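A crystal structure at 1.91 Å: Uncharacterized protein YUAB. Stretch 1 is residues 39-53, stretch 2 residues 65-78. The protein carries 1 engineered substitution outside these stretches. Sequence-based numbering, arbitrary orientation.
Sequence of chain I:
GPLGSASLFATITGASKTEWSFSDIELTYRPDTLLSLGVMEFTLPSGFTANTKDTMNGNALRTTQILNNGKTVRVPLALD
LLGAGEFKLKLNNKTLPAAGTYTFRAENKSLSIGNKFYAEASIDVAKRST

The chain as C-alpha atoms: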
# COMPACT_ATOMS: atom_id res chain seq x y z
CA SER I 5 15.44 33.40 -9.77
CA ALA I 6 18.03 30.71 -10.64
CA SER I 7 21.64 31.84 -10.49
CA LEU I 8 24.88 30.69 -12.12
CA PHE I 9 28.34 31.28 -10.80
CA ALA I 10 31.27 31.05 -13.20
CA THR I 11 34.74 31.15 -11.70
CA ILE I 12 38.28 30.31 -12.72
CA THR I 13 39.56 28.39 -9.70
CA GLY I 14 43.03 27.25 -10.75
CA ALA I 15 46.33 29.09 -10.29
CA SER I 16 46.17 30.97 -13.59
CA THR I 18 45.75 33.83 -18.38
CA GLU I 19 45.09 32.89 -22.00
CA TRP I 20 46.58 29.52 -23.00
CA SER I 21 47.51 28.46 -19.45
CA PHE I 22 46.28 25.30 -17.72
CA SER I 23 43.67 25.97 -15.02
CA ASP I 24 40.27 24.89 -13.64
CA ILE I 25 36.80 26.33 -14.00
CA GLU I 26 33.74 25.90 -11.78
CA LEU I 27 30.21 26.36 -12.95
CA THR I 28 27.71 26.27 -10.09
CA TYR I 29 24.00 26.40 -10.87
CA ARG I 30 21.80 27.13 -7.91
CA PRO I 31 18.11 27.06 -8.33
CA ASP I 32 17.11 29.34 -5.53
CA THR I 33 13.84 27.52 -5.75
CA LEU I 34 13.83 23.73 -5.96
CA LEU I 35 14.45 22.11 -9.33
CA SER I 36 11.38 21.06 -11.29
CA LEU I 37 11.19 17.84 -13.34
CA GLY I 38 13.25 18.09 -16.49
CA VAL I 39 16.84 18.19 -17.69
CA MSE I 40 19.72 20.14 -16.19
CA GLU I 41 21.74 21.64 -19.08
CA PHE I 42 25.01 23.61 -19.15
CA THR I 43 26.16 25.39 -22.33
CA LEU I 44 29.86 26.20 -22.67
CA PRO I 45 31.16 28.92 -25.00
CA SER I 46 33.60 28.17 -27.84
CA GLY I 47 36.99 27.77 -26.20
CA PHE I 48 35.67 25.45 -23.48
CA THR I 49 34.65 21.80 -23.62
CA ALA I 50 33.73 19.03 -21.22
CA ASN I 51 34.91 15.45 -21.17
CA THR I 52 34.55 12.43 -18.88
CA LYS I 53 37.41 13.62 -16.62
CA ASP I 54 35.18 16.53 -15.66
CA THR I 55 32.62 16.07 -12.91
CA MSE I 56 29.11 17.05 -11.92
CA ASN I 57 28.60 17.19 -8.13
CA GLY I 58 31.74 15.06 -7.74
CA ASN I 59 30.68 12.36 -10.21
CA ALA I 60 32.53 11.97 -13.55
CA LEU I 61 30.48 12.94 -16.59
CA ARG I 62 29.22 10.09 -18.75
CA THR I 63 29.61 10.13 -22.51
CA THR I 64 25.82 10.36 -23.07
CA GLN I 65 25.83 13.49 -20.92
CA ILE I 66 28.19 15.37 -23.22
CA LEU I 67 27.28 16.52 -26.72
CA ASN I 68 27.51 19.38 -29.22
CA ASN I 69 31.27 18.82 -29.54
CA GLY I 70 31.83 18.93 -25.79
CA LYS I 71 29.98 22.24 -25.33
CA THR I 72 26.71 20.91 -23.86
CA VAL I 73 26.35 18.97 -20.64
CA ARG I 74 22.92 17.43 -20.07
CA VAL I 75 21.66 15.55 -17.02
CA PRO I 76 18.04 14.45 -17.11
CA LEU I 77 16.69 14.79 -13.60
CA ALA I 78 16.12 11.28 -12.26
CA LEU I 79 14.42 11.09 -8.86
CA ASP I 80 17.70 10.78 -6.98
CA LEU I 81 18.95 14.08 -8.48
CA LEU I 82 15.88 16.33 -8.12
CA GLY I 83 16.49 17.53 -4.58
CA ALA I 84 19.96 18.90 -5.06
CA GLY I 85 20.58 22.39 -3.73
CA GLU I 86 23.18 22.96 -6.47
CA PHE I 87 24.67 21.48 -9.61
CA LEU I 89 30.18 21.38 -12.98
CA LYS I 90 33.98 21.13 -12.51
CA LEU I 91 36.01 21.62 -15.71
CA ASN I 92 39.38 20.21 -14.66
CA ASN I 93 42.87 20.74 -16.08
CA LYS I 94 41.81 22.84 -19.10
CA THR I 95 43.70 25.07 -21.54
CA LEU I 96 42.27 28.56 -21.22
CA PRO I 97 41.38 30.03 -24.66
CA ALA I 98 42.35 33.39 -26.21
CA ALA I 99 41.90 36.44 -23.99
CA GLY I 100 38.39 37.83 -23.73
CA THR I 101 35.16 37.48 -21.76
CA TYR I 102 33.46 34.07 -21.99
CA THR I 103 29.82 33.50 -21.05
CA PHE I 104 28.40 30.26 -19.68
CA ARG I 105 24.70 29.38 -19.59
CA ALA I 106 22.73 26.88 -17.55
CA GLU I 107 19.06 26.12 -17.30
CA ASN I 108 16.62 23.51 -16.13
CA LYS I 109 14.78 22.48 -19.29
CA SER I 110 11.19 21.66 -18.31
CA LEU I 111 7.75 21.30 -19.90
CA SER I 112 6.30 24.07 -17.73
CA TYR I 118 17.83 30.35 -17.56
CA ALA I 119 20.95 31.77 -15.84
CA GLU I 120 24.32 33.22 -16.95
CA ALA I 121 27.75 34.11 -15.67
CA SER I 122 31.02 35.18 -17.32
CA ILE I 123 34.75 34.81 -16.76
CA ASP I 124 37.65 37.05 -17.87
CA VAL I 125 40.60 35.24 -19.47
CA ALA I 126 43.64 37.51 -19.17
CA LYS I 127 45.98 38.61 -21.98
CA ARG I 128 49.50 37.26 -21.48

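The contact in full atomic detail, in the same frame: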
# COMPACT_ATOMS: atom_id res chain seq x y z
N VAL I 39 15.47 18.50 -17.33
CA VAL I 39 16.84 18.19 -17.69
C VAL I 39 17.74 19.36 -17.37
O VAL I 39 17.50 20.48 -17.82
CB VAL I 39 16.94 17.86 -19.21
CG1 VAL I 39 18.34 17.38 -19.57
CG2 VAL I 39 15.92 16.80 -19.58
N MSE I 40 18.75 19.12 -16.56
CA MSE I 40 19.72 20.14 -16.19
C MSE I 40 20.70 20.25 -17.36
O MSE I 40 21.25 19.23 -17.78
CB MSE I 40 20.46 19.71 -14.93
CG MSE I 40 21.55 20.65 -14.46
SE MSE I 40 20.82 22.30 -13.68
CE MSE I 40 21.79 23.62 -14.79
N GLU I 41 20.89 21.45 -17.89
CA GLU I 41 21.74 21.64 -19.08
C GLU I 41 22.68 22.85 -18.95
O GLU I 41 22.25 23.98 -18.65
CB GLU I 41 20.87 21.77 -20.34
CG GLU I 41 21.68 21.87 -21.61
CD GLU I 41 20.83 21.71 -22.84
OE1 GLU I 41 19.95 20.82 -22.84
OE2 GLU I 41 21.05 22.45 -23.82
N PHE I 42 23.97 22.59 -19.17
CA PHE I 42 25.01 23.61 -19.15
C PHE I 42 25.47 23.80 -20.59
O PHE I 42 25.64 22.83 -21.31
CB PHE I 42 26.21 23.14 -18.33
CG PHE I 42 26.01 23.19 -16.85
CD1 PHE I 42 25.42 22.13 -16.18
CD2 PHE I 42 26.45 24.28 -16.11
CE1 PHE I 42 25.26 22.16 -14.81
CE2 PHE I 42 26.29 24.33 -14.74
CZ PHE I 42 25.69 23.26 -14.08
N THR I 43 25.65 25.06 -20.99
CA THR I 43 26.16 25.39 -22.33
C THR I 43 27.48 26.15 -22.17
O THR I 43 27.57 27.17 -21.49
CB THR I 43 25.16 26.26 -23.12
OG1 THR I 43 23.92 25.55 -23.24
CG2 THR I 43 25.70 26.58 -24.54
N LEU I 44 28.53 25.61 -22.78
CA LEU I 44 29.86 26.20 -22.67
C LEU I 44 30.13 27.02 -23.93
O LEU I 44 29.67 26.65 -25.02
CB LEU I 44 30.91 25.11 -22.51
CG LEU I 44 30.67 24.06 -21.42
CD1 LEU I 44 31.85 23.09 -21.33
CD2 LEU I 44 30.43 24.70 -20.07
N PRO I 45 30.87 28.12 -23.80
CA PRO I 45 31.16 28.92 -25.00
C PRO I 45 32.35 28.34 -25.77
O PRO I 45 33.12 27.54 -25.21
CB PRO I 45 31.46 30.31 -24.42
CG PRO I 45 32.03 30.03 -23.06
CD PRO I 45 31.42 28.74 -22.58
N SER I 46 32.50 28.70 -27.05
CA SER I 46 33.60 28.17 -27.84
C SER I 46 34.88 28.56 -27.12
O SER I 46 35.01 29.68 -26.65
CB SER I 46 33.58 28.72 -29.28
OG SER I 46 34.27 27.83 -30.16
N GLY I 47 35.80 27.61 -27.02
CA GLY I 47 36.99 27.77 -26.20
C GLY I 47 36.98 26.86 -24.99
O GLY I 47 38.03 26.56 -24.43
N PHE I 48 35.79 26.41 -24.57
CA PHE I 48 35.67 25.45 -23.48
C PHE I 48 34.91 24.20 -23.88
O PHE I 48 33.96 24.26 -24.68
CB PHE I 48 35.00 26.11 -22.27
CG PHE I 48 35.81 27.21 -21.68
CD1 PHE I 48 36.74 26.94 -20.70
CD2 PHE I 48 35.66 28.51 -22.12
CE1 PHE I 48 37.50 27.96 -20.16
CE2 PHE I 48 36.42 29.53 -21.59
CZ PHE I 48 37.33 29.25 -20.60
N THR I 49 35.32 23.06 -23.34
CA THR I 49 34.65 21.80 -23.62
C THR I 49 34.71 20.92 -22.40
O THR I 49 35.62 21.06 -21.58
CB THR I 49 35.34 21.01 -24.76
OG1 THR I 49 36.71 20.79 -24.40
CG2 THR I 49 35.27 21.76 -26.08
N ALA I 50 33.77 19.98 -22.32
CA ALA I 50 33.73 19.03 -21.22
C ALA I 50 34.07 17.66 -21.75
O ALA I 50 33.79 17.35 -22.91
CB ALA I 50 32.33 19.02 -20.54
N ASN I 51 34.64 16.84 -20.87
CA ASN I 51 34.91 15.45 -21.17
C ASN I 51 34.68 14.65 -19.90
O ASN I 51 34.32 15.22 -18.86
CB ASN I 51 36.33 15.25 -21.72
CG ASN I 51 37.41 15.67 -20.74
OD1 ASN I 51 37.37 15.35 -19.55
ND2 ASN I 51 38.41 16.39 -21.25
N THR I 52 34.89 13.34 -19.97
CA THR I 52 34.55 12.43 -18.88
C THR I 52 35.52 12.49 -17.70
O THR I 52 35.35 11.74 -16.74
CB THR I 52 34.48 10.98 -19.37
OG1 THR I 52 35.73 10.64 -19.99
CG2 THR I 52 33.37 10.83 -20.39
N LYS I 53 36.54 13.35 -17.78
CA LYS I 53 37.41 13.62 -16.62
C LYS I 53 36.82 14.77 -15.81
O LYS I 53 37.22 15.02 -14.68
CB LYS I 53 38.85 13.95 -17.05
CG LYS I 53 39.70 12.75 -17.49
CD LYS I 53 41.04 13.18 -18.15
CE LYS I 53 42.08 13.69 -17.12
NZ LYS I 53 43.37 14.16 -17.73
N GLN I 65 26.13 12.19 -21.52
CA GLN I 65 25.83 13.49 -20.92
C GLN I 65 26.53 14.65 -21.61
O GLN I 65 26.25 15.81 -21.32
CB GLN I 65 26.22 13.49 -19.45
CG GLN I 65 25.37 12.57 -18.60
CD GLN I 65 25.83 12.48 -17.14
OE1 GLN I 65 26.98 12.74 -16.82
NE2 GLN I 65 24.91 12.09 -16.26
N ILE I 66 27.43 14.34 -22.53
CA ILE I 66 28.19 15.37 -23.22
C ILE I 66 27.87 15.33 -24.71
O ILE I 66 27.96 14.28 -25.34
CB ILE I 66 29.71 15.15 -23.04
CG1 ILE I 66 30.07 15.16 -21.56
CG2 ILE I 66 30.49 16.25 -23.77
CD1 ILE I 66 31.44 14.61 -21.26
N LEU I 67 27.49 16.47 -25.28
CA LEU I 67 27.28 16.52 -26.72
C LEU I 67 27.61 17.89 -27.31
O LEU I 67 28.15 18.76 -26.63
CB LEU I 67 25.84 16.13 -27.04
CG LEU I 67 24.81 16.95 -26.27
CD1 LEU I 67 23.72 17.40 -27.24
CD2 LEU I 67 24.23 16.15 -25.09
N ASN I 68 27.27 18.09 -28.58
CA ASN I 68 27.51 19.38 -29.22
C ASN I 68 29.02 19.70 -29.16
O ASN I 68 29.43 20.81 -28.82
CB ASN I 68 26.69 20.47 -28.52
CG ASN I 68 26.79 21.81 -29.21
OD1 ASN I 68 27.14 21.90 -30.40
ND2 ASN I 68 26.50 22.87 -28.47
N ASN I 69 29.81 18.69 -29.48
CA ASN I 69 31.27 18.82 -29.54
C ASN I 69 31.84 19.28 -28.21
O ASN I 69 32.68 20.18 -28.15
CB ASN I 69 31.66 19.76 -30.67
CG ASN I 69 31.11 19.31 -32.03
OD1 ASN I 69 30.51 20.09 -32.77
ND2 ASN I 69 31.27 18.02 -32.33
N GLY I 70 31.36 18.65 -27.14
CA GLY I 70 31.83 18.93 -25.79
C GLY I 70 31.33 20.22 -25.16
O GLY I 70 31.74 20.56 -24.06
N LYS I 71 30.43 20.94 -25.83
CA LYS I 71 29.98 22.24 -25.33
C LYS I 71 28.67 22.21 -24.55
O LYS I 71 28.28 23.21 -23.95
CB LYS I 71 29.82 23.23 -26.47
CG LYS I 71 31.15 23.66 -27.12
CD LYS I 71 30.92 24.74 -28.18
CE LYS I 71 30.29 24.15 -29.45
NZ LYS I 71 30.15 25.16 -30.54
N THR I 72 27.98 21.07 -24.58
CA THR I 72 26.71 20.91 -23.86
C THR I 72 26.79 19.76 -22.88
O THR I 72 27.19 18.65 -23.24
CB THR I 72 25.53 20.67 -24.85
OG1 THR I 72 25.31 21.86 -25.61
CG2 THR I 72 24.23 20.32 -24.10
N VAL I 73 26.40 20.02 -21.65
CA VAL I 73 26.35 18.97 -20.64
C VAL I 73 24.92 18.87 -20.16
O VAL I 73 24.35 19.86 -19.68
CB VAL I 73 27.32 19.25 -19.48
CG1 VAL I 73 27.21 18.15 -18.44
CG2 VAL I 73 28.77 19.36 -19.99
N ARG I 74 24.34 17.68 -20.30
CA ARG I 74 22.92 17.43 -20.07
C ARG I 74 22.73 16.28 -19.09
O ARG I 74 23.24 15.17 -19.30
CB ARG I 74 22.30 17.01 -21.38
CG ARG I 74 21.05 17.72 -21.75
CD ARG I 74 20.71 17.37 -23.18
NE ARG I 74 20.66 18.55 -24.02
CZ ARG I 74 20.41 18.52 -25.32
NH1 ARG I 74 20.20 17.36 -25.92
NH2 ARG I 74 20.38 19.64 -26.03
N VAL I 75 21.98 16.56 -18.02
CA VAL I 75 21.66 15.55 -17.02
C VAL I 75 20.16 15.54 -16.75
O VAL I 75 19.64 16.43 -16.06
CB VAL I 75 22.38 15.81 -15.71
CG1 VAL I 75 22.11 14.66 -14.75
CG2 VAL I 75 23.88 15.95 -15.95
N PRO I 76 19.47 14.57 -17.35
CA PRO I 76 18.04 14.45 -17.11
C PRO I 76 17.85 14.13 -15.64
O PRO I 76 18.63 13.37 -15.05
CB PRO I 76 17.62 13.28 -18.03
CG PRO I 76 18.67 13.28 -19.12
CD PRO I 76 19.93 13.62 -18.39
N LEU I 77 16.85 14.78 -15.04
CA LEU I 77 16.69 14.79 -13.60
C LEU I 77 15.92 13.54 -13.14
O LEU I 77 14.69 13.58 -12.96
CB LEU I 77 16.00 16.09 -13.14
CG LEU I 77 16.75 17.28 -12.54
CD1 LEU I 77 18.28 17.22 -12.52
CD2 LEU I 77 16.27 18.58 -13.18
N ALA I 78 16.64 12.44 -12.98
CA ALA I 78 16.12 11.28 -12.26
C ALA I 78 15.75 11.63 -10.81
O ALA I 78 16.21 12.63 -10.25
CB ALA I 78 17.15 10.13 -12.27
O HOH W 1 23.41 23.57 -24.84

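Strands 39-43 and 72-76 run antiparallel, their axes 169° apart and 4.4 Å at closest approach, and the backbone supplies most of the polar contact. Met 40 and Val 75 form one hydrogen-bonded pair (Met 40 N to Val 75 O, 2.9 Å; Val 75 N to Met 40 O, 2.8 Å), and Phe 42 and Val 73 form the next (Phe 42 N to Val 73 O, 2.8 Å; Val 73 N to Phe 42 O, 2.9 Å). Past the strand, Leu 44 N continues the ladder to Lys 71 O at 2.7 Å. Stretch 1 then turns through Pro 45 to Phe 48, closed by Phe 48 N to Pro 45 O (3.0 Å), and returns to give Ala 50 N to Gly 70 O (2.7 Å). Gly 70 lies in the type I' turn from Asn 68 to Lys 71; its positive phi favours glycine, and a CB there would sit only 3.0 Å from Thr 49 CB.

Side chains alternate between the two faces. On one, Glu 41 extends so that OE1 accepts from Arg 74 NE at 2.7 Å, a salt bridge between directly paired residues. Its other oxygen, OE2, accepts from a water at 2.8 Å, and the same water hydrogen-bonds Thr 43 OG1 (2.6 Å) and Thr 72 OG1 (2.7 Å), tying both strands together. Thr 72 OG1 also accepts from Asn 68 ND2 at 3.3 Å. At the Val 39 end of this face, Val 39 CG1 lies 3.5 Å from Arg 74 CG and 4.1 Å from Pro 76 CG.

The opposite face, Met 40 (selenomethionine), Phe 42, Val 73 and Val 75, is apolar and buried: Met 40 CB lies 4.4 Å from Val 75 CB, and Phe 42 CB 4.2 Å from Val 73 CB; Leu 77, sideways to the other stretch, brings CD1 to 4.1 Å from Met 40 CB. Ala 50 CB packs 3.6 Å from Val 73 CG2. Farther along, Ile 66 CD1 packs 3.5 Å from Asn 51 C.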